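ApeI dehydratase-like domain-containing protein (Pectobacterium atrosepticum, PDB 3ESI) is of unknown function but is probably a hotdog-fold, ApeI dehydratase-like protein acting on thioester-bound acyl chains. Local coordinates at residues A[3-8]-A[20-25]; A[15-20]-A[89-94]. All blocks are in the same frame, centred on the assembly; numbering follows the deposited sequence.

Contact 1: residues A[3-8]-A[20-25]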
ATOM      1  N   PRO A   3     -15.060  13.757   0.783  1.00 34.10           N
ATOM      2  CA  PRO A   3     -15.637  13.621   2.119  1.00 32.92           C
ATOM      3  C   PRO A   3     -16.986  14.332   2.199  1.00 33.63           C
ATOM      4  O   PRO A   3     -17.306  15.163   1.351  1.00 31.00           O
ATOM      5  CB  PRO A   3     -14.598  14.307   2.999  1.00 34.12           C
ATOM      6  CG  PRO A   3     -14.167  15.461   2.126  1.00 34.69           C
ATOM      7  CD  PRO A   3     -14.056  14.837   0.741  1.00 32.72           C
ATOM      8  N   VAL A   4     -17.781  14.001   3.212  1.00 34.24           N
ATOM      9  CA  VAL A   4     -19.052  14.684   3.400  1.00 35.40           C
ATOM     10  C   VAL A   4     -18.722  15.979   4.160  1.00 35.57           C
ATOM     11  O   VAL A   4     -18.032  15.950   5.181  1.00 35.33           O
ATOM     12  CB  VAL A   4     -20.051  13.814   4.209  1.00 37.24           C
ATOM     13  CG1 VAL A   4     -21.165  14.679   4.758  1.00 37.34           C
ATOM     14  CG2 VAL A   4     -20.650  12.730   3.306  1.00 35.71           C
ATOM     15  N   GLU A   5     -19.186  17.113   3.642  1.00 36.82           N
ATOM     16  CA  GLU A   5     -18.926  18.413   4.267  1.00 39.14           C
ATOM     17  C   GLU A   5     -19.969  18.698   5.349  1.00 38.34           C
ATOM     18  O   GLU A   5     -21.133  18.920   5.056  1.00 38.73           O
ATOM     19  CB  GLU A   5     -18.956  19.518   3.198  1.00 40.18           C
ATOM     20  CG  GLU A   5     -18.157  20.774   3.543  1.00 43.05           C
ATOM     21  CD  GLU A   5     -18.160  21.808   2.416  1.00 45.43           C
ATOM     22  OE1 GLU A   5     -17.948  21.409   1.252  1.00 46.77           O
ATOM     23  OE2 GLU A   5     -18.365  23.017   2.691  1.00 44.55           O
ATOM     24  N   LEU A   6     -19.547  18.674   6.602  1.00 39.07           N
ATOM     25  CA  LEU A   6     -20.462  18.914   7.713  1.00 39.13           C
ATOM     26  C   LEU A   6     -20.736  20.395   7.880  1.00 39.73           C
ATOM     27  O   LEU A   6     -21.888  20.825   7.850  1.00 40.15           O
ATOM     28  CB  LEU A   6     -19.877  18.338   9.007  1.00 36.71           C
ATOM     29  CG  LEU A   6     -19.587  16.848   8.830  1.00 38.56           C
ATOM     30  CD1 LEU A   6     -19.043  16.236  10.109  1.00 39.31           C
ATOM     31  CD2 LEU A   6     -20.877  16.155   8.407  1.00 38.79           C
ATOM     32  N   VAL A   7     -19.669  21.170   8.055  1.00 38.79           N
ATOM     33  CA  VAL A   7     -19.773  22.609   8.228  1.00 37.29           C
ATOM     34  C   VAL A   7     -18.591  23.265   7.544  1.00 38.10           C
ATOM     35  O   VAL A   7     -17.505  22.695   7.506  1.00 36.60           O
ATOM     36  CB  VAL A   7     -19.711  23.006   9.721  1.00 37.91           C
ATOM     37  CG1 VAL A   7     -19.871  24.509   9.869  1.00 35.09           C
ATOM     38  CG2 VAL A   7     -20.772  22.260  10.510  1.00 36.72           C
ATOM     39  N   ARG A   8     -18.815  24.455   6.993  1.00 40.41           N
ATOM     40  CA  ARG A   8     -17.758  25.234   6.352  1.00 40.83           C
ATOM     41  C   ARG A   8     -17.799  26.617   6.971  1.00 42.32           C
ATOM     42  O   ARG A   8     -18.713  27.396   6.708  1.00 42.47           O
ATOM     43  CB  ARG A   8     -17.966  25.385   4.843  1.00 39.46           C
ATOM     44  CG  ARG A   8     -16.895  26.291   4.204  1.00 38.42           C
ATOM     45  CD  ARG A   8     -17.147  26.605   2.732  1.00 39.36           C
ATOM     46  NE  ARG A   8     -17.117  25.408   1.899  1.00 42.59           N
ATOM     47  CZ  ARG A   8     -17.276  25.397   0.576  1.00 41.38           C
ATOM     48  NH1 ARG A   8     -17.474  26.524  -0.085  1.00 41.47           N
ATOM     49  NH2 ARG A   8     -17.242  24.246  -0.084  1.00 41.74           N
ATOM     50  N   VAL A  20      -9.786  28.885   6.491  1.00 55.09           N
ATOM     51  CA  VAL A  20     -11.090  28.272   6.355  1.00 51.92           C
ATOM     52  C   VAL A  20     -11.030  26.995   7.175  1.00 50.24           C
ATOM     53  O   VAL A  20     -10.038  26.262   7.139  1.00 49.74           O
ATOM     54  CB  VAL A  20     -11.440  27.945   4.881  1.00 52.35           C
ATOM     55  CG1 VAL A  20     -10.512  26.865   4.331  1.00 49.85           C
ATOM     56  CG2 VAL A  20     -12.893  27.508   4.792  1.00 51.57           C
ATOM     57  N   GLU A  21     -12.077  26.755   7.947  1.00 47.45           N
ATOM     58  CA  GLU A  21     -12.138  25.571   8.771  1.00 44.76           C
ATOM     59  C   GLU A  21     -13.318  24.740   8.334  1.00 42.87           C
ATOM     60  O   GLU A  21     -14.429  25.253   8.207  1.00 43.03           O
ATOM     61  CB  GLU A  21     -12.298  25.952  10.235  1.00 45.41           C
ATOM     62  CG  GLU A  21     -12.297  24.754  11.154  1.00 47.04           C
ATOM     63  CD  GLU A  21     -12.273  25.145  12.610  1.00 48.09           C
ATOM     64  OE1 GLU A  21     -11.597  26.149  12.938  1.00 49.91           O
ATOM     65  OE2 GLU A  21     -12.906  24.443  13.426  1.00 47.44           O
ATOM     66  N   LEU A  22     -13.082  23.463   8.078  1.00 40.96           N
ATOM     67  CA  LEU A  22     -14.165  22.590   7.672  1.00 39.76           C
ATOM     68  C   LEU A  22     -14.317  21.431   8.624  1.00 39.35           C
ATOM     69  O   LEU A  22     -13.357  21.002   9.258  1.00 39.71           O
ATOM     70  CB  LEU A  22     -13.930  22.026   6.271  1.00 39.97           C
ATOM     71  CG  LEU A  22     -14.069  22.981   5.092  1.00 41.51           C
ATOM     72  CD1 LEU A  22     -12.930  23.984   5.099  1.00 40.60           C
ATOM     73  CD2 LEU A  22     -14.051  22.182   3.810  1.00 43.25           C
ATOM     74  N   MET A  23     -15.542  20.943   8.754  1.00 37.94           N
ATOM     75  CA  MET A  23     -15.784  19.771   9.578  1.00 37.69           C
ATOM     76  C   MET A  23     -16.168  18.790   8.486  1.00 35.61           C
ATOM     77  O   MET A  23     -17.071  19.064   7.695  1.00 33.85           O
ATOM     78  CB  MET A  23     -16.939  19.995  10.560  1.00 40.97           C
ATOM     79  CG  MET A  23     -17.122  18.846  11.549  1.00 44.88           C
ATOM     80  SD  MET A  23     -18.268  19.198  12.918  1.00 50.26           S
ATOM     81  CE  MET A  23     -17.106  20.114  14.053  1.00 47.16           C
ATOM     82  N   LEU A  24     -15.453  17.675   8.412  1.00 33.41           N
ATOM     83  CA  LEU A  24     -15.709  16.679   7.369  1.00 31.91           C
ATOM     84  C   LEU A  24     -15.981  15.297   7.953  1.00 32.58           C
ATOM     85  O   LEU A  24     -15.525  14.957   9.052  1.00 31.98           O
ATOM     86  CB  LEU A  24     -14.501  16.592   6.422  1.00 29.17           C
ATOM     87  CG  LEU A  24     -13.875  17.920   5.999  1.00 28.41           C
ATOM     88  CD1 LEU A  24     -12.584  17.663   5.251  1.00 32.48           C
ATOM     89  CD2 LEU A  24     -14.830  18.699   5.148  1.00 29.16           C
ATOM     90  N   GLN A  25     -16.740  14.501   7.218  1.00 33.81           N
ATOM     91  CA  GLN A  25     -17.046  13.157   7.672  1.00 36.16           C
ATOM     92  C   GLN A  25     -16.458  12.199   6.658  1.00 34.62           C
ATOM     93  O   GLN A  25     -16.697  12.336   5.448  1.00 32.63           O
ATOM     94  CB  GLN A  25     -18.562  12.962   7.789  1.00 39.15           C
ATOM     95  CG  GLN A  25     -19.009  11.550   8.183  1.00 44.15           C
ATOM     96  CD  GLN A  25     -18.649  11.162   9.621  1.00 49.16           C
ATOM     97  OE1 GLN A  25     -18.364  12.023  10.470  1.00 50.51           O
ATOM     98  NE2 GLN A  25     -18.685   9.853   9.907  1.00 50.09           N
TER
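At the edge of the sheet, strand 4-8 pairs antiparallel with residues 20-25 of strand 17-25 but slips by one residue midway, a worked example of the classic beta bulge. Leu-6 and Val-7 both face Met-23, whose carbonyl oxygen takes a bond from Leu-6 N at 2.7 Å and a weak one from Val-7 N at 3.4 Å. Leu-6 is the extra residue, and its side chain leans across the neighbouring strand. Leu-6 CB lies 3.2 Å from Met-23 O. CG, anti to the carbonyl carbon (chi1 -57°), stays over the same peptide. At the fork Leu-6 CD1 reaches Met-23 CG at 3.5 Å, the two side chains crossing obliquely, while Leu-6 CD2 approaches Gln-25 CB at 4.0 Å. Past the bulge, Val-7 O accepts from Met-23 N. Glu-5 and Arg-8 share a face with Leu-22 and Leu-24; there Arg-8 NE forms a salt bridge with Glu-5 OE2 at 2.8 Å, though its hydrogen bond is bent and weak, and Arg-8 NH2 gives a straighter one to the syn lone pair of Glu-5 OE1. Tyr-55 of helix 45-59 touches Glu-5 and Leu-22. One carbonyl, Met-23 O, thus serves both N-H groups of the bulge, and pairing continues past the slip.

Contact 2: residues A[15-20]-A[89-94]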
ATOM      1  N   ASP A  15      -3.939  39.897   7.342  1.00 76.32           N
ATOM      2  CA  ASP A  15      -3.116  40.683   6.435  1.00 78.51           C
ATOM      3  C   ASP A  15      -2.917  39.994   5.090  1.00 79.38           C
ATOM      4  O   ASP A  15      -3.444  40.449   4.070  1.00 79.33           O
ATOM      5  CB  ASP A  15      -1.764  40.973   7.077  1.00 79.77           C
ATOM      6  CG  ASP A  15      -1.895  41.805   8.329  1.00 81.55           C
ATOM      7  OD1 ASP A  15      -2.347  41.259   9.364  1.00 81.63           O
ATOM      8  OD2 ASP A  15      -1.561  43.009   8.267  1.00 82.60           O
ATOM      9  N   GLU A  16      -2.166  38.894   5.095  1.00 80.09           N
ATOM     10  CA  GLU A  16      -1.889  38.143   3.871  1.00 80.65           C
ATOM     11  C   GLU A  16      -2.406  36.706   3.925  1.00 78.95           C
ATOM     12  O   GLU A  16      -2.645  36.088   2.878  1.00 79.14           O
ATOM     13  CB  GLU A  16      -0.378  38.110   3.601  1.00 83.66           C
ATOM     14  CG  GLU A  16       0.412  39.240   4.256  1.00 86.73           C
ATOM     15  CD  GLU A  16       0.501  39.088   5.766  1.00 88.04           C
ATOM     16  OE1 GLU A  16       1.107  39.964   6.421  1.00 89.14           O
ATOM     17  OE2 GLU A  16      -0.034  38.090   6.297  1.00 88.01           O
ATOM     18  N   THR A  17      -2.573  36.180   5.140  1.00 75.98           N
ATOM     19  CA  THR A  17      -3.044  34.807   5.328  1.00 72.56           C
ATOM     20  C   THR A  17      -4.557  34.675   5.451  1.00 69.87           C
ATOM     21  O   THR A  17      -5.187  35.398   6.220  1.00 69.61           O
ATOM     22  CB  THR A  17      -2.437  34.160   6.594  1.00 72.85           C
ATOM     23  OG1 THR A  17      -3.019  34.758   7.758  1.00 73.05           O
ATOM     24  CG2 THR A  17      -0.933  34.353   6.633  1.00 72.31           C
ATOM     25  N   SER A  18      -5.124  33.742   4.688  1.00 66.47           N
ATOM     26  CA  SER A  18      -6.553  33.451   4.714  1.00 63.31           C
ATOM     27  C   SER A  18      -6.747  32.127   5.445  1.00 62.50           C
ATOM     28  O   SER A  18      -5.831  31.310   5.511  1.00 63.46           O
ATOM     29  CB  SER A  18      -7.106  33.326   3.301  1.00 62.20           C
ATOM     30  OG  SER A  18      -7.124  34.576   2.656  1.00 61.46           O
ATOM     31  N   GLN A  19      -7.933  31.911   5.996  1.00 60.82           N
ATOM     32  CA  GLN A  19      -8.200  30.677   6.720  1.00 59.83           C
ATOM     33  C   GLN A  19      -9.630  30.200   6.527  1.00 58.11           C
ATOM     34  O   GLN A  19     -10.563  30.993   6.398  1.00 58.31           O
ATOM     35  CB  GLN A  19      -7.930  30.860   8.220  1.00 61.03           C
ATOM     36  CG  GLN A  19      -6.494  31.234   8.539  1.00 65.58           C
ATOM     37  CD  GLN A  19      -6.365  32.202   9.722  1.00 67.53           C
ATOM     38  OE1 GLN A  19      -6.443  31.798  10.887  1.00 68.45           O
ATOM     39  NE2 GLN A  19      -6.172  33.490   9.416  1.00 66.26           N
ATOM     40  N   VAL A  20      -9.786  28.885   6.491  1.00 55.09           N
ATOM     41  CA  VAL A  20     -11.090  28.272   6.355  1.00 51.92           C
ATOM     42  C   VAL A  20     -11.030  26.995   7.175  1.00 50.24           C
ATOM     43  O   VAL A  20     -10.038  26.262   7.139  1.00 49.74           O
ATOM     44  CB  VAL A  20     -11.440  27.945   4.881  1.00 52.35           C
ATOM     45  CG1 VAL A  20     -10.512  26.865   4.331  1.00 49.85           C
ATOM     46  CG2 VAL A  20     -12.893  27.508   4.792  1.00 51.57           C
ATOM     47  N   ILE A  89      -4.629  27.331   5.882  1.00 44.87           N
ATOM     48  CA  ILE A  89      -4.129  28.704   6.000  1.00 46.43           C
ATOM     49  C   ILE A  89      -3.296  29.029   4.759  1.00 49.61           C
ATOM     50  O   ILE A  89      -2.316  28.339   4.468  1.00 51.05           O
ATOM     51  CB  ILE A  89      -3.232  28.872   7.246  1.00 45.56           C
ATOM     52  CG1 ILE A  89      -4.037  28.573   8.517  1.00 44.46           C
ATOM     53  CG2 ILE A  89      -2.669  30.285   7.290  1.00 44.97           C
ATOM     54  CD1 ILE A  89      -3.189  28.450   9.771  1.00 42.28           C
ATOM     55  N   TRP A  90      -3.674  30.067   4.021  1.00 51.66           N
ATOM     56  CA  TRP A  90      -2.924  30.420   2.823  1.00 54.90           C
ATOM     57  C   TRP A  90      -2.285  31.792   2.839  1.00 56.02           C
ATOM     58  O   TRP A  90      -2.968  32.813   2.952  1.00 57.20           O
ATOM     59  CB  TRP A  90      -3.791  30.317   1.570  1.00 56.71           C
ATOM     60  CG  TRP A  90      -2.994  30.565   0.317  1.00 59.36           C
ATOM     61  CD1 TRP A  90      -1.840  29.927  -0.066  1.00 59.55           C
ATOM     62  CD2 TRP A  90      -3.293  31.504  -0.715  1.00 59.91           C
ATOM     63  NE1 TRP A  90      -1.407  30.415  -1.277  1.00 61.27           N
ATOM     64  CE2 TRP A  90      -2.279  31.384  -1.696  1.00 61.57           C
ATOM     65  CE3 TRP A  90      -4.318  32.433  -0.909  1.00 61.31           C
ATOM     66  CZ2 TRP A  90      -2.263  32.164  -2.852  1.00 63.42           C
ATOM     67  CZ3 TRP A  90      -4.306  33.211  -2.059  1.00 63.91           C
ATOM     68  CH2 TRP A  90      -3.282  33.071  -3.018  1.00 65.70           C
ATOM     69  N   HIS A  91      -0.966  31.795   2.684  1.00 56.99           N
ATOM     70  CA  HIS A  91      -0.163  33.015   2.665  1.00 57.33           C
ATOM     71  C   HIS A  91       0.290  33.265   1.222  1.00 56.79           C
ATOM     72  O   HIS A  91       1.322  32.758   0.797  1.00 56.88           O
ATOM     73  CB  HIS A  91       1.048  32.823   3.587  1.00 57.82           C
ATOM     74  CG  HIS A  91       1.784  34.087   3.901  1.00 60.39           C
ATOM     75  ND1 HIS A  91       2.636  34.199   4.979  1.00 60.48           N
ATOM     76  CD2 HIS A  91       1.803  35.290   3.278  1.00 60.78           C
ATOM     77  CE1 HIS A  91       3.146  35.417   5.007  1.00 61.02           C
ATOM     78  NE2 HIS A  91       2.657  36.098   3.986  1.00 60.72           N
ATOM     79  N   ALA A  92      -0.491  34.035   0.471  1.00 56.83           N
ATOM     80  CA  ALA A  92      -0.172  34.327  -0.924  1.00 57.41           C
ATOM     81  C   ALA A  92       1.211  34.957  -1.099  1.00 58.81           C
ATOM     82  O   ALA A  92       1.792  34.922  -2.192  1.00 59.39           O
ATOM     83  CB  ALA A  92      -1.233  35.230  -1.516  1.00 56.81           C
ATOM     84  N   GLY A  93       1.731  35.546  -0.029  1.00 58.10           N
ATOM     85  CA  GLY A  93       3.044  36.149  -0.110  1.00 58.43           C
ATOM     86  C   GLY A  93       4.072  35.065  -0.366  1.00 58.97           C
ATOM     87  O   GLY A  93       4.634  34.980  -1.462  1.00 59.86           O
ATOM     88  N   LYS A  94       4.310  34.230   0.645  1.00 58.65           N
ATOM     89  CA  LYS A  94       5.272  33.135   0.541  1.00 59.03           C
ATOM     90  C   LYS A  94       4.732  32.015  -0.352  1.00 58.71           C
ATOM     91  O   LYS A  94       5.404  31.003  -0.574  1.00 58.06           O
ATOM     92  CB  LYS A  94       5.568  32.557   1.926  1.00 58.60           C
ATOM     93  CG  LYS A  94       5.956  33.576   2.969  1.00 60.50           C
ATOM     94  CD  LYS A  94       5.949  32.938   4.345  1.00 62.16           C
ATOM     95  CE  LYS A  94       6.121  33.972   5.442  1.00 63.32           C
ATOM     96  NZ  LYS A  94       5.898  33.367   6.786  1.00 64.58           N
TER
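Ser-18 and Trp-90 form the hydrogen-bonded pair of this antiparallel junction, each backbone N giving to the other's O. The two bonds are equally long yet differ in approach: Trp-90 N meets a lone pair of Ser-18 O in the carbonyl plane, whereas Ser-18 N comes to Trp-90 O from 31° out of the Trp-90 carbonyl plane, not along a lone pair. Two CA-H...O contacts reinforce them, the shorter from Thr-17 CA to Trp-90 O at 3.1 Å. These strands, 17-25 and 83-91, are neighbours in the single antiparallel sheet that, in a hotdog fold, wraps around the long helix, here 45-59. Thr-17, Gln-19, Ile-89 and His-91 share one face of it. Thr-17 OG1 sits in the crowded position between backbone N and carbonyl carbon (chi1 71°) and hydrogen-bonds Thr-14 OG1. That rotation carries CG2 over the His-91 ring, a CH-pi contact with Thr-17 CG2 4.2 Å from the His-91 ring centroid. Alongside runs Glu-16, and Glu-16 CB lies 3.6 Å from His-91 CD2. The chain then bends at chi2, bringing OE2 over the same face, off toward the NE2 rim. Glu-16 OE2 is 4.1 Å from His-91 NE2, not in contact, though its charge might favour a protonated imidazole. Farther along, Gln-19 CG lies against Ile-89 CG1 at 3.6 Å, side by side. On the face of Ser-18 and Trp-90, the indole meets Trp-64 edge-to-face.

How the contacts relate
The centres of contacts 1 and 2 lie about 19 Å apart, one toward each end of strand 17-25, which both use and within which they share Val-20. Contact 1 joins that strand to strand 4-8, the outermost on this side of the sheet within the chain; contact 2 joins it to strand 83-91 on its other flank. Along the chain the segments alternate: 3-8, 15-20, 20-25, 89-94. Contact 1 is therefore a local hairpin pairing, while contact 2 closes over 68 intervening residues that include helix 45-59. Strand 17-25 thus ties the N-terminal hairpin to the later strands, bringing sequence-distant parts into one hotdog sheet.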